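Local coordinates for protein probable ribosomal RNA small subunit methyltransferase (Thermus thermophilus, PDB 3DMH) that transfers a methyl group from S-adenosylmethionine to the N2 atom of a guanosine in 16S ribosomal RNA, at residues V261-A266 with H286-E291; L240-G245 with L269-G274. All blocks are in the same frame, centred on the assembly; numbering follows the deposited sequence.

Interaction 1 of 2, residues V261-A266 with H286-E291; sequences VEDDLA and HSDVDE. With SAM (S-adenosylmethionine), chain D.
Glu262 and His286 form the parallel bridge between strands 257-262 and 283-286, and just past it both strands give way to loops that hold S-adenosylmethionine. With helix 265-277 they make a beta-alpha-beta crossover of the Rossmann-like methyltransferase fold. Ser287 N donates to Glu262 O at 2.9 Å, nearly straight (166°), and His286 NE2 gives a more bent bond to Asp263 O at 2.8 Å. The imidazole, its CG anti to the backbone N (chi1 -170°), has that carbonyl near its plane, with NE2 well above the carbonyl plane. NE2 is also hydrogen-bonded to Thr74 O, so two carbonyls share this nitrogen, consistent with the bend.

Leu265 crosses the imidazole at about a right angle; its CA lies over one face toward the rim, and CB makes an off-centre CH-pi contact, 4.2 Å from the centroid. Val261, whose branched side chain suits a buried strand end, sets CB against Val289 O (3.3 Å) and Ser287 CB.

Each carboxylate oxygen of Glu262 accepts one ribose hydroxyl, OE1 from O3' (2.7 Å) and OE2 from O2'; the anti lone pair of OE2 also receives Asp264 N. Asp288 OD1 accepts adenine N6 at 3.0 Å, while Val289 N donates to N1.

Asp263 and Asp288 run side by side, their OD1 atoms 4.2 Å apart. Ser75 and Ala77 bind the first carboxylate; Tyr8, Lys24 and Arg80 bind the second, and the basic residues would probably offset repulsion. An acidic strand end thus meets the ribose diol, as in that family, and a donor-acceptor pair the Watson-Crick edge of adenine.

Interaction 2 of 2, residues L240-G245 with L269-G274; sequences LGAGYG and LSLQKG. With SAM (S-adenosylmethionine), chain D.
Ala242 and Leu271 meet where the glycine-rich loop after strand 236-240 lies against helix 265-277. One residue earlier, Gly241 faces the cofactor: its O accepts a hydrogen bond from the amino nitrogen N of S-adenosylmethionine at 2.8 Å. Its positive phi (82°) suits a glycine, and a CB would collide with ribose O4'. Ala242 presents its small CB to Leu271 CD2 at 4.0 Å, while its O receives a weak second bond from the same nitrogen.

Gly243 again has no room for a side chain, since a CB would run into CB of the methionine moiety. Its O rests on Leu271 CB at 3.5 Å, while its N is bonded to Glu262 OE1. Tyr244 CA and Leu271 CA are the nearest CA pair, 4.1 Å apart, and Tyr244 CB meets Ser270 CB at 3.7 Å. CG of Tyr244 lies between the backbone N and the carbonyl carbon (chi1 60°), and the ring leads away from the helix to Phe200 and His202, its OH bonded to Ser208 O. Ser270 is small enough for this close approach, its OG satisfied by Ala266 O and Leu203 N. Gly245 ends the type II' turn begun at Ala242; Leu271 CD1 lies 3.6 Å from its CA. A CB here would collide with CD1 and also be jammed against the preceding carbonyl O.

The two sides of the loop differ: carbonyl oxygens accept from the amino group, probably an ammonium, as in the glycine-rich motif of Rossmann-like methyltransferases, and the helix side is van der Waals packing centred on Leu271.

From the N terminus, the chain passes through 240-245 at the end of strand 236-240, then 261-266, which leads from strand 257-262 into helix 265-277, then 269-274 on that helix, and finally 286-291 after edge strand 283-286. Interaction 2 closes the loop from 240-245 to 269-274, and interaction 1 the loop from 261-266 to 286-291; the segments alternate, so the loops cross, sharing helix 265-277. The two contacts also meet directly: Gly241 N lies 2.8 Å from Val261 O, a probable hydrogen bond. Together they join three neighbouring parallel strands and their connecting helix around one cofactor, interaction 2 at its methionine part and interaction 1 at its adenosine.

Interaction 1 of 2, residues V261-A266 with H286-E291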
loop_
_atom_site.group_PDB
_atom_site.type_symbol
_atom_site.label_atom_id
_atom_site.label_comp_id
_atom_site.label_asym_id
_atom_site.label_seq_id
_atom_site.Cartn_x
_atom_site.Cartn_y
_atom_site.Cartn_z
ATOM N N VAL A 261 -3.321 -6.136 9.770
ATOM C CA VAL A 261 -2.896 -4.736 9.607
ATOM C C VAL A 261 -2.356 -4.579 8.205
ATOM O O VAL A 261 -1.623 -5.430 7.702
ATOM C CB VAL A 261 -1.869 -4.256 10.656
ATOM C CG1 VAL A 261 -2.541 -4.149 12.036
ATOM C CG2 VAL A 261 -0.607 -5.133 10.753
ATOM N N GLU A 262 -2.760 -3.485 7.567
ATOM C CA GLU A 262 -2.468 -3.286 6.143
ATOM C C GLU A 262 -2.417 -1.780 5.867
ATOM O O GLU A 262 -3.364 -1.055 6.250
ATOM C CB GLU A 262 -3.560 -3.974 5.314
ATOM C CG GLU A 262 -3.551 -3.661 3.830
ATOM C CD GLU A 262 -2.219 -3.981 3.175
ATOM O OE1 GLU A 262 -1.799 -5.156 3.222
ATOM O OE2 GLU A 262 -1.619 -3.047 2.615
ATOM N N ASP A 263 -1.336 -1.297 5.250
ATOM C CA ASP A 263 -1.161 0.140 5.066
ATOM C C ASP A 263 -1.986 0.675 3.897
ATOM O O ASP A 263 -2.218 1.882 3.837
ATOM C CB ASP A 263 0.316 0.417 4.809
ATOM C CG ASP A 263 0.647 1.894 4.755
ATOM O OD1 ASP A 263 0.492 2.577 5.790
ATOM O OD2 ASP A 263 1.120 2.373 3.678
ATOM N N ASP A 264 -2.334 -0.199 2.945
ATOM C CA ASP A 264 -3.006 0.239 1.731
ATOM C C ASP A 264 -4.533 0.110 1.835
ATOM O O ASP A 264 -5.036 -0.982 2.021
ATOM C CB ASP A 264 -2.507 -0.582 0.521
ATOM C CG ASP A 264 -3.376 -0.393 -0.692
ATOM O OD1 ASP A 264 -3.674 0.754 -0.999
ATOM O OD2 ASP A 264 -3.770 -1.409 -1.327
ATOM N N LEU A 265 -5.238 1.238 1.738
ATOM C CA LEU A 265 -6.687 1.251 1.808
ATOM C C LEU A 265 -7.366 0.295 0.832
ATOM O O LEU A 265 -8.349 -0.360 1.194
ATOM C CB LEU A 265 -7.229 2.665 1.562
ATOM C CG LEU A 265 -8.736 2.854 1.641
ATOM C CD1 LEU A 265 -9.261 2.459 3.008
ATOM C CD2 LEU A 265 -9.082 4.277 1.330
ATOM N N ALA A 266 -6.880 0.242 -0.412
ATOM C CA ALA A 266 -7.525 -0.653 -1.407
ATOM C C ALA A 266 -7.470 -2.102 -0.906
ATOM O O ALA A 266 -8.428 -2.870 -1.046
ATOM C CB ALA A 266 -6.855 -0.502 -2.768
ATOM N N HIS A 286 -6.725 -0.627 8.816
ATOM C CA HIS A 286 -5.906 0.224 7.979
ATOM C C HIS A 286 -4.865 0.840 8.906
ATOM O O HIS A 286 -5.177 1.679 9.742
ATOM C CB HIS A 286 -6.793 1.283 7.308
ATOM C CG HIS A 286 -6.085 2.071 6.249
ATOM N ND1 HIS A 286 -6.483 3.328 5.842
ATOM C CD2 HIS A 286 -5.011 1.747 5.490
ATOM C CE1 HIS A 286 -5.673 3.752 4.886
ATOM N NE2 HIS A 286 -4.763 2.814 4.665
ATOM N N SER A 287 -3.614 0.417 8.745
ATOM C CA SER A 287 -2.594 0.661 9.753
ATOM C C SER A 287 -1.211 0.644 9.114
ATOM O O SER A 287 -0.935 -0.193 8.251
ATOM C CB SER A 287 -2.635 -0.488 10.757
ATOM O OG SER A 287 -1.774 -0.258 11.867
ATOM N N ASP A 288 -0.354 1.557 9.573
ATOM C CA ASP A 288 1.064 1.530 9.205
ATOM C C ASP A 288 1.728 0.600 10.224
ATOM O O ASP A 288 1.892 0.969 11.385
ATOM C CB ASP A 288 1.649 2.946 9.300
ATOM C CG ASP A 288 3.139 3.006 8.979
ATOM O OD1 ASP A 288 3.672 2.014 8.438
ATOM O OD2 ASP A 288 3.754 4.064 9.254
ATOM N N VAL A 289 2.020 -0.625 9.798
ATOM C CA VAL A 289 2.504 -1.697 10.685
ATOM C C VAL A 289 1.513 -1.787 11.869
ATOM O O VAL A 289 0.307 -1.972 11.636
ATOM C CB VAL A 289 4.018 -1.558 11.090
ATOM C CG1 VAL A 289 4.538 -2.881 11.634
ATOM C CG2 VAL A 289 4.867 -1.215 9.867
ATOM N N ASP A 290 1.968 -1.646 13.108
ATOM C CA ASP A 290 1.064 -1.783 14.250
ATOM C C ASP A 290 0.537 -0.464 14.795
ATOM O O ASP A 290 0.045 -0.407 15.926
ATOM C CB ASP A 290 1.745 -2.559 15.384
ATOM C CG ASP A 290 3.005 -1.884 15.890
ATOM O OD1 ASP A 290 3.615 -1.064 15.161
ATOM O OD2 ASP A 290 3.422 -2.181 17.031
ATOM N N GLU A 291 0.613 0.591 13.990
ATOM C CA GLU A 291 0.191 1.926 14.430
ATOM C C GLU A 291 -1.233 1.957 14.983
ATOM O O GLU A 291 -1.524 2.686 15.942
ATOM C CB GLU A 291 0.350 2.893 13.251
ATOM C CG GLU A 291 -0.268 4.251 13.402
ATOM C CD GLU A 291 -1.468 4.443 12.527
ATOM O OE1 GLU A 291 -1.681 3.656 11.564
ATOM O OE2 GLU A 291 -2.196 5.412 12.812
HETATM N N SAM D . -0.489 -11.148 3.350
HETATM C CA SAM D . -0.857 -10.955 1.905
HETATM C C SAM D . -0.570 -12.234 1.150
HETATM O O SAM D . 0.111 -13.079 1.748
HETATM O OXT SAM D . -0.982 -12.369 -0.014
HETATM C CB SAM D . -0.046 -9.822 1.270
HETATM C CG SAM D . 1.474 -10.000 1.288
HETATM S SD SAM D . 2.313 -8.650 0.397
HETATM C CE SAM D . 3.905 -9.421 -0.014
HETATM C "C5'" SAM D . 2.842 -7.473 1.675
HETATM C "C4'" SAM D . 1.699 -6.602 2.169
HETATM O "O4'" SAM D . 2.301 -5.679 3.073
HETATM C "C3'" SAM D . 0.978 -5.796 1.079
HETATM O "O3'" SAM D . -0.425 -6.026 1.094
HETATM C "C2'" SAM D . 1.347 -4.347 1.413
HETATM O "O2'" SAM D . 0.389 -3.376 1.040
HETATM C "C1'" SAM D . 1.559 -4.485 2.918
HETATM N N9 SAM D . 2.292 -3.359 3.463
HETATM C C8 SAM D . 3.275 -2.577 2.861
HETATM N N7 SAM D . 3.710 -1.650 3.749
HETATM C C5 SAM D . 2.992 -1.825 4.913
HETATM C C6 SAM D . 2.967 -1.153 6.141
HETATM N N6 SAM D . 3.744 -0.085 6.366
HETATM N N1 SAM D . 2.105 -1.614 7.108
HETATM C C2 SAM D . 1.274 -2.690 6.888
HETATM N N3 SAM D . 1.236 -3.340 5.659
HETATM C C4 SAM D . 2.101 -2.901 4.717
#

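Interaction 2 of 2, residues L240-G245 with L269-G274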
loop_
_atom_site.group_PDB
_atom_site.type_symbol
_atom_site.label_atom_id
_atom_site.label_comp_id
_atom_site.label_asym_id
_atom_site.label_seq_id
_atom_site.Cartn_x
_atom_site.Cartn_y
_atom_site.Cartn_z
ATOM N N LEU A 240 0.671 -9.409 9.626
ATOM C CA LEU A 240 1.364 -8.161 9.274
ATOM C C LEU A 240 1.405 -8.013 7.762
ATOM O O LEU A 240 2.108 -8.768 7.055
ATOM C CB LEU A 240 2.795 -8.156 9.829
ATOM C CG LEU A 240 2.964 -8.065 11.338
ATOM C CD1 LEU A 240 4.373 -8.409 11.768
ATOM C CD2 LEU A 240 2.601 -6.667 11.832
ATOM N N GLY A 241 0.673 -7.025 7.247
ATOM C CA GLY A 241 0.596 -6.802 5.817
ATOM C C GLY A 241 -0.415 -7.753 5.234
ATOM O O GLY A 241 -0.088 -8.575 4.392
ATOM N N ALA A 242 -1.662 -7.641 5.688
ATOM C CA ALA A 242 -2.667 -8.700 5.421
ATOM C C ALA A 242 -3.124 -8.782 3.963
ATOM O O ALA A 242 -3.639 -9.839 3.529
ATOM C CB ALA A 242 -3.902 -8.556 6.370
ATOM N N GLY A 243 -2.960 -7.710 3.189
ATOM C CA GLY A 243 -3.426 -7.733 1.801
ATOM C C GLY A 243 -4.911 -8.034 1.678
ATOM O O GLY A 243 -5.682 -7.638 2.561
ATOM N N TYR A 244 -5.325 -8.721 0.604
ATOM C CA TYR A 244 -6.750 -9.120 0.481
ATOM C C TYR A 244 -7.111 -10.379 1.303
ATOM O O TYR A 244 -8.241 -10.863 1.252
ATOM C CB TYR A 244 -7.173 -9.287 -0.983
ATOM C CG TYR A 244 -6.392 -10.331 -1.712
ATOM C CD1 TYR A 244 -6.589 -11.696 -1.464
ATOM C CD2 TYR A 244 -5.455 -9.956 -2.667
ATOM C CE1 TYR A 244 -5.858 -12.657 -2.161
ATOM C CE2 TYR A 244 -4.732 -10.908 -3.375
ATOM C CZ TYR A 244 -4.922 -12.240 -3.102
ATOM O OH TYR A 244 -4.182 -13.158 -3.789
ATOM N N GLY A 245 -6.143 -10.897 2.060
ATOM C CA GLY A 245 -6.431 -11.950 3.019
ATOM C C GLY A 245 -5.999 -13.373 2.740
ATOM O O GLY A 245 -6.572 -14.296 3.316
ATOM N N LEU A 269 -9.964 -2.698 2.076
ATOM C CA LEU A 269 -11.343 -2.878 1.575
ATOM C C LEU A 269 -11.514 -4.235 0.916
ATOM O O LEU A 269 -12.567 -4.869 1.027
ATOM C CB LEU A 269 -11.716 -1.785 0.579
ATOM C CG LEU A 269 -11.739 -0.372 1.190
ATOM C CD1 LEU A 269 -11.871 0.685 0.104
ATOM C CD2 LEU A 269 -12.869 -0.214 2.212
ATOM N N SER A 270 -10.460 -4.679 0.237
ATOM C CA SER A 270 -10.453 -6.018 -0.369
ATOM C C SER A 270 -10.602 -7.123 0.666
ATOM O O SER A 270 -11.451 -8.014 0.509
ATOM C CB SER A 270 -9.183 -6.224 -1.183
ATOM O OG SER A 270 -9.107 -5.272 -2.232
ATOM N N LEU A 271 -9.795 -7.047 1.730
ATOM C CA LEU A 271 -9.923 -7.996 2.830
ATOM C C LEU A 271 -11.335 -7.981 3.431
ATOM O O LEU A 271 -11.897 -9.036 3.710
ATOM C CB LEU A 271 -8.891 -7.677 3.909
ATOM C CG LEU A 271 -8.957 -8.489 5.211
ATOM C CD1 LEU A 271 -8.853 -10.006 4.929
ATOM C CD2 LEU A 271 -7.865 -8.030 6.174
ATOM N N GLN A 272 -11.898 -6.787 3.639
ATOM C CA GLN A 272 -13.233 -6.688 4.235
ATOM C C GLN A 272 -14.276 -7.386 3.370
ATOM O O GLN A 272 -15.144 -8.104 3.894
ATOM C CB GLN A 272 -13.589 -5.216 4.488
ATOM C CG GLN A 272 -12.814 -4.642 5.675
ATOM C CD GLN A 272 -12.961 -3.141 5.853
ATOM O OE1 GLN A 272 -13.383 -2.426 4.946
ATOM N NE2 GLN A 272 -12.602 -2.655 7.030
ATOM N N LYS A 273 -14.196 -7.192 2.054
ATOM C CA LYS A 273 -15.165 -7.826 1.144
ATOM C C LYS A 273 -14.974 -9.338 1.134
ATOM O O LYS A 273 -15.959 -10.087 1.147
ATOM C CB LYS A 273 -15.068 -7.265 -0.282
ATOM C CG LYS A 273 -16.138 -7.825 -1.248
ATOM C CD LYS A 273 -16.221 -7.021 -2.530
ATOM C CE LYS A 273 -17.195 -7.653 -3.529
ATOM N NZ LYS A 273 -17.362 -6.801 -4.747
ATOM N N GLY A 274 -13.716 -9.786 1.144
ATOM C CA GLY A 274 -13.444 -11.234 1.180
ATOM C C GLY A 274 -13.954 -11.903 2.449
ATOM O O GLY A 274 -14.561 -12.974 2.387
HETATM N N SAM D . -0.489 -11.148 3.350
HETATM C CA SAM D . -0.857 -10.955 1.905
HETATM C C SAM D . -0.570 -12.234 1.150
HETATM O O SAM D . 0.111 -13.079 1.748
HETATM O OXT SAM D . -0.982 -12.369 -0.014
HETATM C CB SAM D . -0.046 -9.822 1.270
HETATM C CG SAM D . 1.474 -10.000 1.288
HETATM S SD SAM D . 2.313 -8.650 0.397
HETATM C CE SAM D . 3.905 -9.421 -0.014
HETATM C "C5'" SAM D . 2.842 -7.473 1.675
HETATM C "C4'" SAM D . 1.699 -6.602 2.169
HETATM O "O4'" SAM D . 2.301 -5.679 3.073
HETATM C "C3'" SAM D . 0.978 -5.796 1.079
HETATM O "O3'" SAM D . -0.425 -6.026 1.094
HETATM C "C2'" SAM D . 1.347 -4.347 1.413
HETATM O "O2'" SAM D . 0.389 -3.376 1.040
HETATM C "C1'" SAM D . 1.559 -4.485 2.918
HETATM N N9 SAM D . 2.292 -3.359 3.463
HETATM C C8 SAM D . 3.275 -2.577 2.861
HETATM N N7 SAM D . 3.710 -1.650 3.749
HETATM C C5 SAM D . 2.992 -1.825 4.913
HETATM C C6 SAM D . 2.967 -1.153 6.141
HETATM N N6 SAM D . 3.744 -0.085 6.366
HETATM N N1 SAM D . 2.105 -1.614 7.108
HETATM C C2 SAM D . 1.274 -2.690 6.888
HETATM N N3 SAM D . 1.236 -3.340 5.659
HETATM C C4 SAM D . 2.101 -2.901 4.717
#